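Local coordinates for protein putative transcriptional regulator (Streptomyces coelicolor A3, PDB 2RA5) that probably regulates transcription by binding DNA through a GntR-type winged-helix domain, in response to a small molecule taken up by its UTRA domain, at residues C151-P156 against F227-Y232; R186-A191 against T212-T217; A208-M213 against Y232-Y237. All blocks are in the same frame, centred on the assembly; numbering follows the deposited sequence.

Interaction 1. Residues C151-P156 against F227-Y232; sequences CNYLPP and FGTHTY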
loop_
_atom_site.group_PDB
_atom_site.type_symbol
_atom_site.label_atom_id
_atom_site.label_comp_id
_atom_site.label_asym_id
_atom_site.label_seq_id
_atom_site.Cartn_x
_atom_site.Cartn_y
_atom_site.Cartn_z
ATOM N N CYS A 151 -15.354 5.799 -2.990
ATOM C CA CYS A 151 -16.256 6.691 -2.242
ATOM C C CYS A 151 -15.504 7.897 -1.682
ATOM O O CYS A 151 -14.542 7.736 -0.935
ATOM C CB CYS A 151 -16.951 5.965 -1.077
ATOM S SG CYS A 151 -17.671 4.356 -1.461
ATOM N N ASN A 152 -15.950 9.101 -2.024
ATOM C CA ASN A 152 -15.350 10.309 -1.449
ATOM C C ASN A 152 -16.310 11.260 -0.731
ATOM O O ASN A 152 -17.488 11.371 -1.076
ATOM C CB ASN A 152 -14.506 11.074 -2.489
ATOM C CG ASN A 152 -13.403 10.210 -3.095
ATOM O OD1 ASN A 152 -12.254 10.232 -2.654
ATOM N ND2 ASN A 152 -13.759 9.422 -4.082
ATOM N N TYR A 153 -15.787 11.947 0.278
ATOM C CA TYR A 153 -16.570 12.912 1.032
ATOM C C TYR A 153 -15.870 14.236 1.038
ATOM O O TYR A 153 -14.684 14.312 1.335
ATOM C CB TYR A 153 -16.751 12.428 2.460
ATOM C CG TYR A 153 -17.458 11.096 2.534
ATOM C CD1 TYR A 153 -16.739 9.902 2.496
ATOM C CD2 TYR A 153 -18.842 11.030 2.641
ATOM C CE1 TYR A 153 -17.379 8.682 2.570
ATOM C CE2 TYR A 153 -19.494 9.813 2.707
ATOM C CZ TYR A 153 -18.755 8.639 2.673
ATOM O OH TYR A 153 -19.388 7.420 2.742
ATOM N N LEU A 154 -16.599 15.284 0.684
ATOM C CA LEU A 154 -16.046 16.625 0.723
ATOM C C LEU A 154 -16.850 17.507 1.674
ATOM O O LEU A 154 -18.066 17.361 1.796
ATOM C CB LEU A 154 -15.996 17.287 -0.660
ATOM C CG LEU A 154 -15.619 16.593 -1.967
ATOM C CD1 LEU A 154 -14.622 17.485 -2.709
ATOM C CD2 LEU A 154 -15.049 15.239 -1.726
ATOM N N PRO A 155 -16.160 18.422 2.366
ATOM C CA PRO A 155 -16.862 19.403 3.188
ATOM C C PRO A 155 -17.602 20.401 2.296
ATOM O O PRO A 155 -17.274 20.542 1.122
ATOM C CB PRO A 155 -15.732 20.085 3.964
ATOM C CG PRO A 155 -14.509 19.894 3.149
ATOM C CD PRO A 155 -14.699 18.636 2.342
ATOM N N PRO A 156 -18.604 21.087 2.858
ATOM C CA PRO A 156 -19.443 22.017 2.093
ATOM C C PRO A 156 -18.683 23.179 1.450
ATOM O O PRO A 156 -17.717 23.686 2.023
ATOM C CB PRO A 156 -20.405 22.578 3.151
ATOM C CG PRO A 156 -20.338 21.632 4.326
ATOM C CD PRO A 156 -18.981 21.021 4.284
ATOM N N PHE A 227 -11.974 13.288 1.960
ATOM C CA PHE A 227 -11.761 11.993 2.579
ATOM C C PHE A 227 -12.240 10.890 1.640
ATOM O O PHE A 227 -13.377 10.901 1.171
ATOM C CB PHE A 227 -12.541 11.892 3.871
ATOM C CG PHE A 227 -12.470 10.532 4.517
ATOM C CD1 PHE A 227 -11.252 10.020 4.949
ATOM C CD2 PHE A 227 -13.616 9.766 4.708
ATOM C CE1 PHE A 227 -11.171 8.770 5.569
ATOM C CE2 PHE A 227 -13.544 8.506 5.326
ATOM C CZ PHE A 227 -12.320 8.013 5.759
ATOM N N GLY A 228 -11.381 9.921 1.382
ATOM C CA GLY A 228 -11.730 8.862 0.462
ATOM C C GLY A 228 -11.614 7.509 1.115
ATOM O O GLY A 228 -10.736 7.252 1.939
ATOM N N THR A 229 -12.529 6.635 0.740
ATOM C CA THR A 229 -12.520 5.270 1.232
ATOM C C THR A 229 -12.726 4.376 0.004
ATOM O O THR A 229 -13.781 4.395 -0.632
ATOM C CB THR A 229 -13.575 5.076 2.377
ATOM O OG1 THR A 229 -13.304 3.876 3.105
ATOM C CG2 THR A 229 -15.032 5.090 1.859
ATOM N N HIS A 230 -11.686 3.627 -0.348
ATOM C CA HIS A 230 -11.646 2.940 -1.632
ATOM C C HIS A 230 -11.397 1.448 -1.519
ATOM O O HIS A 230 -10.752 0.985 -0.583
ATOM C CB HIS A 230 -10.548 3.543 -2.499
ATOM C CG HIS A 230 -10.589 5.029 -2.589
ATOM N ND1 HIS A 230 -9.478 5.817 -2.419
ATOM C CD2 HIS A 230 -11.618 5.886 -2.837
ATOM C CE1 HIS A 230 -9.802 7.088 -2.563
ATOM N NE2 HIS A 230 -11.106 7.148 -2.823
ATOM N N THR A 231 -11.912 0.712 -2.506
ATOM C CA THR A 231 -11.668 -0.723 -2.678
ATOM C C THR A 231 -11.124 -1.017 -4.076
ATOM O O THR A 231 -11.518 -0.387 -5.067
ATOM C CB THR A 231 -12.953 -1.535 -2.510
ATOM O OG1 THR A 231 -14.037 -0.819 -3.121
ATOM C CG2 THR A 231 -13.255 -1.761 -1.046
ATOM N N TYR A 232 -10.219 -1.982 -4.152
ATOM C CA TYR A 232 -9.615 -2.355 -5.426
ATOM C C TYR A 232 -9.594 -3.861 -5.594
ATOM O O TYR A 232 -9.222 -4.584 -4.658
ATOM C CB TYR A 232 -8.177 -1.858 -5.494
ATOM C CG TYR A 232 -7.999 -0.408 -5.148
ATOM C CD1 TYR A 232 -7.862 -0.003 -3.828
ATOM C CD2 TYR A 232 -7.956 0.563 -6.145
ATOM C CE1 TYR A 232 -7.695 1.333 -3.510
ATOM C CE2 TYR A 232 -7.791 1.895 -5.837
ATOM C CZ TYR A 232 -7.661 2.283 -4.519
ATOM O OH TYR A 232 -7.493 3.623 -4.214
#
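C151 faces T229 as an antiparallel hydrogen-bonded pair. T229 N reaches C151 O at 2.8 Å and almost straight, 170° at the hydrogen, whereas the return bond from C151 N to T229 O is longer, 3.2 Å. T229 turns OG1 anti to its backbone N (chi1 -163°), which puts CG2 between N and the carbonyl carbon and brings it to 3.6 Å from C151 CB. On the other face of the sheet the H230 ring presents its edge to the C151 backbone, CD2 standing 3.7 Å from C151 N.

N152 comes next, in a non-hydrogen-bonded pair with G228. The chains close in here, and N152 CA gives a CA-H...O contact of 3.3 Å to F227 O. Its side chain lies on the H230 face and crosses that of H230 at about a right angle.

Y153 returns to the C151 face and to a hydrogen-bonded pair. Y153 N bonds F227 O at 2.8 Å and F227 N answers to Y153 O at 3.0 Å. The two aromatic side chains run side by side, Y153 CD1 being 3.8 Å from F227 CD2.

Both strands lie in the interior of a six-stranded antiparallel sheet, with 132-142 beyond 145-154 and 209-218 beyond 224-232. Helix 119-125 packs on the aromatic pair, I121 and L125 against Y153, A124 and L125 against F227. On the N152 side R138, R215 and the bound tartrate gather.

Interaction 2. Residues R186-A191 against T212-T217; sequences RQSIGA and TMERTT. With SRT (S,R meso-tartaric acid), chain B.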
loop_
_atom_site.group_PDB
_atom_site.type_symbol
_atom_site.label_atom_id
_atom_site.label_comp_id
_atom_site.label_asym_id
_atom_site.label_seq_id
_atom_site.Cartn_x
_atom_site.Cartn_y
_atom_site.Cartn_z
ATOM N N ARG A 186 -2.970 11.928 4.200
ATOM C CA ARG A 186 -2.680 10.863 5.129
ATOM C C ARG A 186 -3.265 9.591 4.507
ATOM O O ARG A 186 -4.401 9.610 4.038
ATOM C CB ARG A 186 -3.331 11.202 6.467
ATOM C CG ARG A 186 -3.180 10.162 7.528
ATOM C CD ARG A 186 -1.747 10.030 7.959
ATOM N NE ARG A 186 -1.691 9.101 9.072
ATOM C CZ ARG A 186 -1.699 7.789 8.925
ATOM N NH1 ARG A 186 -1.677 7.007 9.991
ATOM N NH2 ARG A 186 -1.729 7.268 7.705
ATOM N N GLN A 187 -2.483 8.511 4.450
ATOM C CA GLN A 187 -2.956 7.274 3.808
ATOM C C GLN A 187 -2.713 6.000 4.607
ATOM O O GLN A 187 -1.670 5.820 5.222
ATOM C CB GLN A 187 -2.315 7.078 2.431
ATOM C CG GLN A 187 -2.630 8.122 1.409
ATOM C CD GLN A 187 -2.459 7.584 0.010
ATOM O OE1 GLN A 187 -2.304 6.378 -0.178
ATOM N NE2 GLN A 187 -2.488 8.470 -0.983
ATOM N N SER A 188 -3.678 5.096 4.557
ATOM C CA SER A 188 -3.504 3.770 5.125
ATOM C C SER A 188 -3.923 2.757 4.080
ATOM O O SER A 188 -4.984 2.870 3.454
ATOM C CB SER A 188 -4.349 3.599 6.379
ATOM O OG SER A 188 -5.615 4.168 6.166
ATOM N N ILE A 189 -3.086 1.759 3.869
ATOM C CA ILE A 189 -3.442 0.762 2.883
ATOM C C ILE A 189 -3.604 -0.567 3.588
ATOM O O ILE A 189 -2.789 -0.925 4.445
ATOM C CB ILE A 189 -2.440 0.739 1.702
ATOM C CG1 ILE A 189 -2.512 2.092 0.974
ATOM C CG2 ILE A 189 -2.779 -0.394 0.753
ATOM C CD1 ILE A 189 -1.374 2.404 0.033
ATOM N N GLY A 190 -4.699 -1.256 3.272
ATOM C CA GLY A 190 -5.028 -2.523 3.907
ATOM C C GLY A 190 -5.733 -3.505 2.985
ATOM O O GLY A 190 -5.828 -3.297 1.767
ATOM N N ALA A 191 -6.224 -4.591 3.570
ATOM C CA ALA A 191 -6.912 -5.630 2.799
ATOM C C ALA A 191 -8.077 -6.176 3.610
ATOM O O ALA A 191 -7.965 -6.332 4.830
ATOM C CB ALA A 191 -5.951 -6.765 2.422
ATOM N N THR A 212 -7.767 -2.395 0.045
ATOM C CA THR A 212 -8.447 -1.211 0.532
ATOM C C THR A 212 -7.486 -0.065 0.778
ATOM O O THR A 212 -6.320 -0.262 1.125
ATOM C CB THR A 212 -9.217 -1.475 1.837
ATOM O OG1 THR A 212 -8.283 -1.676 2.903
ATOM C CG2 THR A 212 -10.152 -2.682 1.701
HETATM N N MSE A 213 -7.990 1.145 0.607
HETATM C CA MSE A 213 -7.240 2.291 1.056
HETATM C C MSE A 213 -8.122 3.454 1.553
HETATM O O MSE A 213 -9.234 3.699 1.065
HETATM C CB MSE A 213 -6.252 2.700 -0.022
HETATM C CG MSE A 213 -6.682 3.819 -0.902
HETATM SE SE MSE A 213 -5.565 5.365 -0.561
HETATM C CE MSE A 213 -5.960 6.358 -2.196
ATOM N N GLU A 214 -7.631 4.130 2.578
ATOM C CA GLU A 214 -8.309 5.298 3.123
ATOM C C GLU A 214 -7.351 6.468 3.056
ATOM O O GLU A 214 -6.169 6.325 3.354
ATOM C CB GLU A 214 -8.742 5.059 4.566
ATOM C CG GLU A 214 -10.015 4.251 4.732
ATOM C CD GLU A 214 -10.318 3.968 6.195
ATOM O OE1 GLU A 214 -9.920 4.783 7.057
ATOM O OE2 GLU A 214 -10.939 2.925 6.486
ATOM N N ARG A 215 -7.859 7.623 2.646
ATOM C CA ARG A 215 -7.008 8.784 2.490
ATOM C C ARG A 215 -7.707 10.057 2.974
ATOM O O ARG A 215 -8.896 10.252 2.714
ATOM C CB ARG A 215 -6.610 8.901 1.017
ATOM C CG ARG A 215 -5.928 10.190 0.617
ATOM C CD ARG A 215 -5.888 10.316 -0.895
ATOM N NE ARG A 215 -7.218 10.418 -1.516
ATOM C CZ ARG A 215 -7.461 10.176 -2.806
ATOM N NH1 ARG A 215 -8.693 10.294 -3.299
ATOM N NH2 ARG A 215 -6.471 9.808 -3.614
ATOM N N THR A 216 -6.981 10.921 3.683
ATOM C CA THR A 216 -7.487 12.272 3.919
ATOM C C THR A 216 -6.561 13.290 3.297
ATOM O O THR A 216 -5.368 13.283 3.556
ATOM C CB THR A 216 -7.615 12.642 5.409
ATOM O OG1 THR A 216 -8.293 11.610 6.123
ATOM C CG2 THR A 216 -8.396 13.962 5.569
ATOM N N THR A 217 -7.123 14.220 2.541
ATOM C CA THR A 217 -6.314 15.243 1.894
ATOM C C THR A 217 -6.528 16.635 2.501
ATOM O O THR A 217 -7.659 17.077 2.676
ATOM C CB THR A 217 -6.618 15.293 0.387
ATOM O OG1 THR A 217 -6.515 13.975 -0.160
ATOM C CG2 THR A 217 -5.653 16.237 -0.334
HETATM O O1 SRT B . -9.893 10.229 -5.890
HETATM O O11 SRT B . -8.430 8.598 -6.271
HETATM C C1 SRT B . -9.112 9.597 -6.658
HETATM C C2 SRT B . -9.017 10.024 -8.111
HETATM O O2 SRT B . -9.803 11.201 -8.330
HETATM C C3 SRT B . -7.555 10.202 -8.573
HETATM O O3 SRT B . -7.414 10.097 -9.996
HETATM C C4 SRT B . -7.013 11.536 -8.165
HETATM O O4 SRT B . -7.089 12.523 -8.960
HETATM O O41 SRT B . -6.506 11.567 -7.025
#
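R186, S188 and G190 each exchange two backbone hydrogen bonds with T216, E214 and T212, joining two antiparallel strands whose axes run at 162° and come within 4.6 Å. On the face of Q187, I189, M213 and R215, the Q187 and R215 side chains lie side by side, CG to CG at 4.0 Å, with their amide and guanidinium planes 74° apart. Q187 OE1 touches the selenium of M213, a selenomethionine, at 3.4 Å, while I189 CG1 meets M213 CB at 3.9 Å. R215 bends at chi3 (64°), which sets NE. Its NH1 bonds tartrate O1 at 2.9 Å in the guanidinium plane, with a weak second bond to O11. R138 NH1 and L171 N also hold this ligand. An alanine in place of R215 would probably leave the tartrate carboxylate short of a charged partner and open a gap beside Q187. On the opposite face S188 OG rests 3.6 Å from E214 CB, and R186, in one of two conformers, makes a salt bridge with E240 of the second subunit. Strand 224-232 flanks 212-217, helix 119-125 packs on E214 and T216, and a strand of the second subunit pairs with 187-189, carrying the sheet across the interface.

Interaction 3. Residues A208-M213 against Y232-Y237; sequences APLLTM and YRPSRY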
loop_
_atom_site.group_PDB
_atom_site.type_symbol
_atom_site.label_atom_id
_atom_site.label_comp_id
_atom_site.label_asym_id
_atom_site.label_seq_id
_atom_site.Cartn_x
_atom_site.Cartn_y
_atom_site.Cartn_z
ATOM N N ALA A 208 -14.253 -12.494 -1.165
ATOM C CA ALA A 208 -13.033 -12.443 -1.958
ATOM C C ALA A 208 -12.205 -11.240 -1.538
ATOM O O ALA A 208 -12.734 -10.136 -1.397
ATOM C CB ALA A 208 -13.358 -12.386 -3.449
ATOM N N PRO A 209 -10.900 -11.454 -1.332
ATOM C CA PRO A 209 -9.969 -10.431 -0.855
ATOM C C PRO A 209 -10.036 -9.158 -1.699
ATOM O O PRO A 209 -10.007 -9.225 -2.930
ATOM C CB PRO A 209 -8.607 -11.108 -1.036
ATOM C CG PRO A 209 -8.858 -12.138 -2.097
ATOM C CD PRO A 209 -10.180 -12.683 -1.692
ATOM N N LEU A 210 -10.131 -8.006 -1.039
ATOM C CA LEU A 210 -10.057 -6.731 -1.742
ATOM C C LEU A 210 -8.919 -5.892 -1.192
ATOM O O LEU A 210 -8.567 -5.994 -0.009
ATOM C CB LEU A 210 -11.365 -5.951 -1.615
ATOM C CG LEU A 210 -12.633 -6.391 -2.351
ATOM C CD1 LEU A 210 -13.644 -5.256 -2.294
ATOM C CD2 LEU A 210 -12.378 -6.789 -3.793
ATOM N N LEU A 211 -8.347 -5.059 -2.052
ATOM C CA LEU A 211 -7.339 -4.113 -1.609
ATOM C C LEU A 211 -8.094 -2.880 -1.139
ATOM O O LEU A 211 -8.990 -2.392 -1.822
ATOM C CB LEU A 211 -6.384 -3.777 -2.756
ATOM C CG LEU A 211 -5.047 -3.062 -2.492
ATOM C CD1 LEU A 211 -4.233 -3.741 -1.394
ATOM C CD2 LEU A 211 -4.248 -2.998 -3.782
ATOM N N THR A 212 -7.767 -2.395 0.045
ATOM C CA THR A 212 -8.447 -1.211 0.532
ATOM C C THR A 212 -7.486 -0.065 0.778
ATOM O O THR A 212 -6.320 -0.262 1.125
ATOM C CB THR A 212 -9.217 -1.475 1.837
ATOM O OG1 THR A 212 -8.283 -1.676 2.903
ATOM C CG2 THR A 212 -10.152 -2.682 1.701
HETATM N N MSE A 213 -7.990 1.145 0.607
HETATM C CA MSE A 213 -7.240 2.291 1.056
HETATM C C MSE A 213 -8.122 3.454 1.553
HETATM O O MSE A 213 -9.234 3.699 1.065
HETATM C CB MSE A 213 -6.252 2.700 -0.022
HETATM C CG MSE A 213 -6.682 3.819 -0.902
HETATM SE SE MSE A 213 -5.565 5.365 -0.561
HETATM C CE MSE A 213 -5.960 6.358 -2.196
ATOM N N TYR A 232 -10.219 -1.982 -4.152
ATOM C CA TYR A 232 -9.615 -2.355 -5.426
ATOM C C TYR A 232 -9.594 -3.861 -5.594
ATOM O O TYR A 232 -9.222 -4.584 -4.658
ATOM C CB TYR A 232 -8.177 -1.858 -5.494
ATOM C CG TYR A 232 -7.999 -0.408 -5.148
ATOM C CD1 TYR A 232 -7.862 -0.003 -3.828
ATOM C CD2 TYR A 232 -7.956 0.563 -6.145
ATOM C CE1 TYR A 232 -7.695 1.333 -3.510
ATOM C CE2 TYR A 232 -7.791 1.895 -5.837
ATOM C CZ TYR A 232 -7.661 2.283 -4.519
ATOM O OH TYR A 232 -7.493 3.623 -4.214
ATOM N N ARG A 233 -9.975 -4.324 -6.785
ATOM C CA ARG A 233 -9.829 -5.741 -7.159
ATOM C C ARG A 233 -8.349 -6.097 -7.290
ATOM O O ARG A 233 -7.684 -5.613 -8.216
ATOM C CB ARG A 233 -10.524 -6.014 -8.493
ATOM C CG ARG A 233 -11.985 -5.602 -8.539
ATOM C CD ARG A 233 -12.618 -6.059 -9.835
ATOM N NE ARG A 233 -12.567 -7.509 -9.974
ATOM C CZ ARG A 233 -12.656 -8.151 -11.133
ATOM N NH1 ARG A 233 -12.605 -9.475 -11.156
ATOM N NH2 ARG A 233 -12.796 -7.471 -12.264
ATOM N N PRO A 234 -7.819 -6.911 -6.350
ATOM C CA PRO A 234 -6.375 -7.203 -6.287
ATOM C C PRO A 234 -5.808 -7.853 -7.554
ATOM O O PRO A 234 -4.618 -7.714 -7.825
ATOM C CB PRO A 234 -6.246 -8.146 -5.070
ATOM C CG PRO A 234 -7.654 -8.618 -4.797
ATOM C CD PRO A 234 -8.524 -7.458 -5.178
ATOM N N SER A 235 -6.651 -8.535 -8.320
ATOM C CA SER A 235 -6.234 -9.143 -9.580
ATOM C C SER A 235 -6.138 -8.089 -10.674
ATOM O O SER A 235 -5.673 -8.370 -11.775
ATOM C CB SER A 235 -7.242 -10.214 -10.014
ATOM O OG SER A 235 -8.453 -9.609 -10.457
ATOM N N ARG A 236 -6.578 -6.872 -10.381
ATOM C CA ARG A 236 -6.699 -5.858 -11.424
ATOM C C ARG A 236 -5.878 -4.601 -11.122
ATOM O O ARG A 236 -5.681 -3.733 -11.979
ATOM C CB ARG A 236 -8.179 -5.518 -11.618
ATOM C CG ARG A 236 -8.867 -6.287 -12.738
ATOM C CD ARG A 236 -8.946 -5.397 -13.970
ATOM N NE ARG A 236 -8.862 -6.140 -15.224
ATOM C CZ ARG A 236 -7.721 -6.537 -15.782
ATOM N NH1 ARG A 236 -6.564 -6.270 -15.190
ATOM N NH2 ARG A 236 -7.735 -7.202 -16.931
ATOM N N TYR A 237 -5.393 -4.508 -9.891
ATOM C CA TYR A 237 -4.731 -3.287 -9.440
ATOM C C TYR A 237 -3.731 -3.553 -8.318
ATOM O O TYR A 237 -3.936 -4.453 -7.497
ATOM C CB TYR A 237 -5.780 -2.271 -8.950
ATOM C CG TYR A 237 -5.178 -0.943 -8.560
ATOM C CD1 TYR A 237 -4.987 0.055 -9.509
ATOM C CD2 TYR A 237 -4.779 -0.689 -7.243
ATOM C CE1 TYR A 237 -4.423 1.281 -9.162
ATOM C CE2 TYR A 237 -4.207 0.543 -6.882
ATOM C CZ TYR A 237 -4.033 1.521 -7.851
ATOM O OH TYR A 237 -3.471 2.738 -7.525
#
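L211 and Y232 form the tight part of this contact. L211 N bonds Y232 O at 2.8 Å and Y232 N bonds L211 O at 2.7 Å, a hydrogen-bonded antiparallel pair whose side chains fall on the same face, CB to CB at 3.8 Å. With CG anti to its carbonyl carbon (chi1 -50°), Y232 carries its ring beside the backbone N that bonds L211 O. The ring turns an edge to the other strand: CD1 lies 3.3 Å from L211 O, and the hydroxyl oxygen OH comes to 3.4 Å from M213 CG, which sits in the ring plane. Y237 stacks with this ring, Y232 CD2 lying over the rim of one of its faces, while L211 CD2 approaches the edge of the Y237 ring. P234 fits closely too, its CG leaning on P209 O at 3.1 Å.

The L211-Y232 pair stands at the open end of the beta hairpin made by strands 209-218 and 224-232 of the UTRA fold, where the chain leaves the sheet on its way to strand 239-245.

Elsewhere the fit slackens. L210 CD2 only brushes P234 CD, 4.1 Å away. The chain then reverses in a type I beta turn, R236 N bonded to R233 O, with S235 out in solvent. The R233 guanidinium forms salt bridges with E145 and E204, and R236 also pairs with E145. P209 packs on P209 of the second subunit, and P234 on A191 of that subunit.

In the fold
From the N terminus, 151-156 waits 70 residues for its partner 227-232, so interaction 1 closes the longest loop, one that takes in helices 165-168, 171-177 and 196-202. Interaction 2 lies wholly within that span, joining 186-191 to 212-217 across a shorter excursion through helix 196-202. Interaction 3 starts at 208-213, overlapping interaction 2 at T212 and M213, and ends at 232-237, sharing Y232 with interaction 1, whose loop it crosses. Strands 209-218 and 224-232 link all three: H230 N probably bonds M213 O, and G228 N probably bonds R215 O. Together the contacts tie the middle of the sheet to its dimer edge, and interactions 2 and 3 both touch the second subunit.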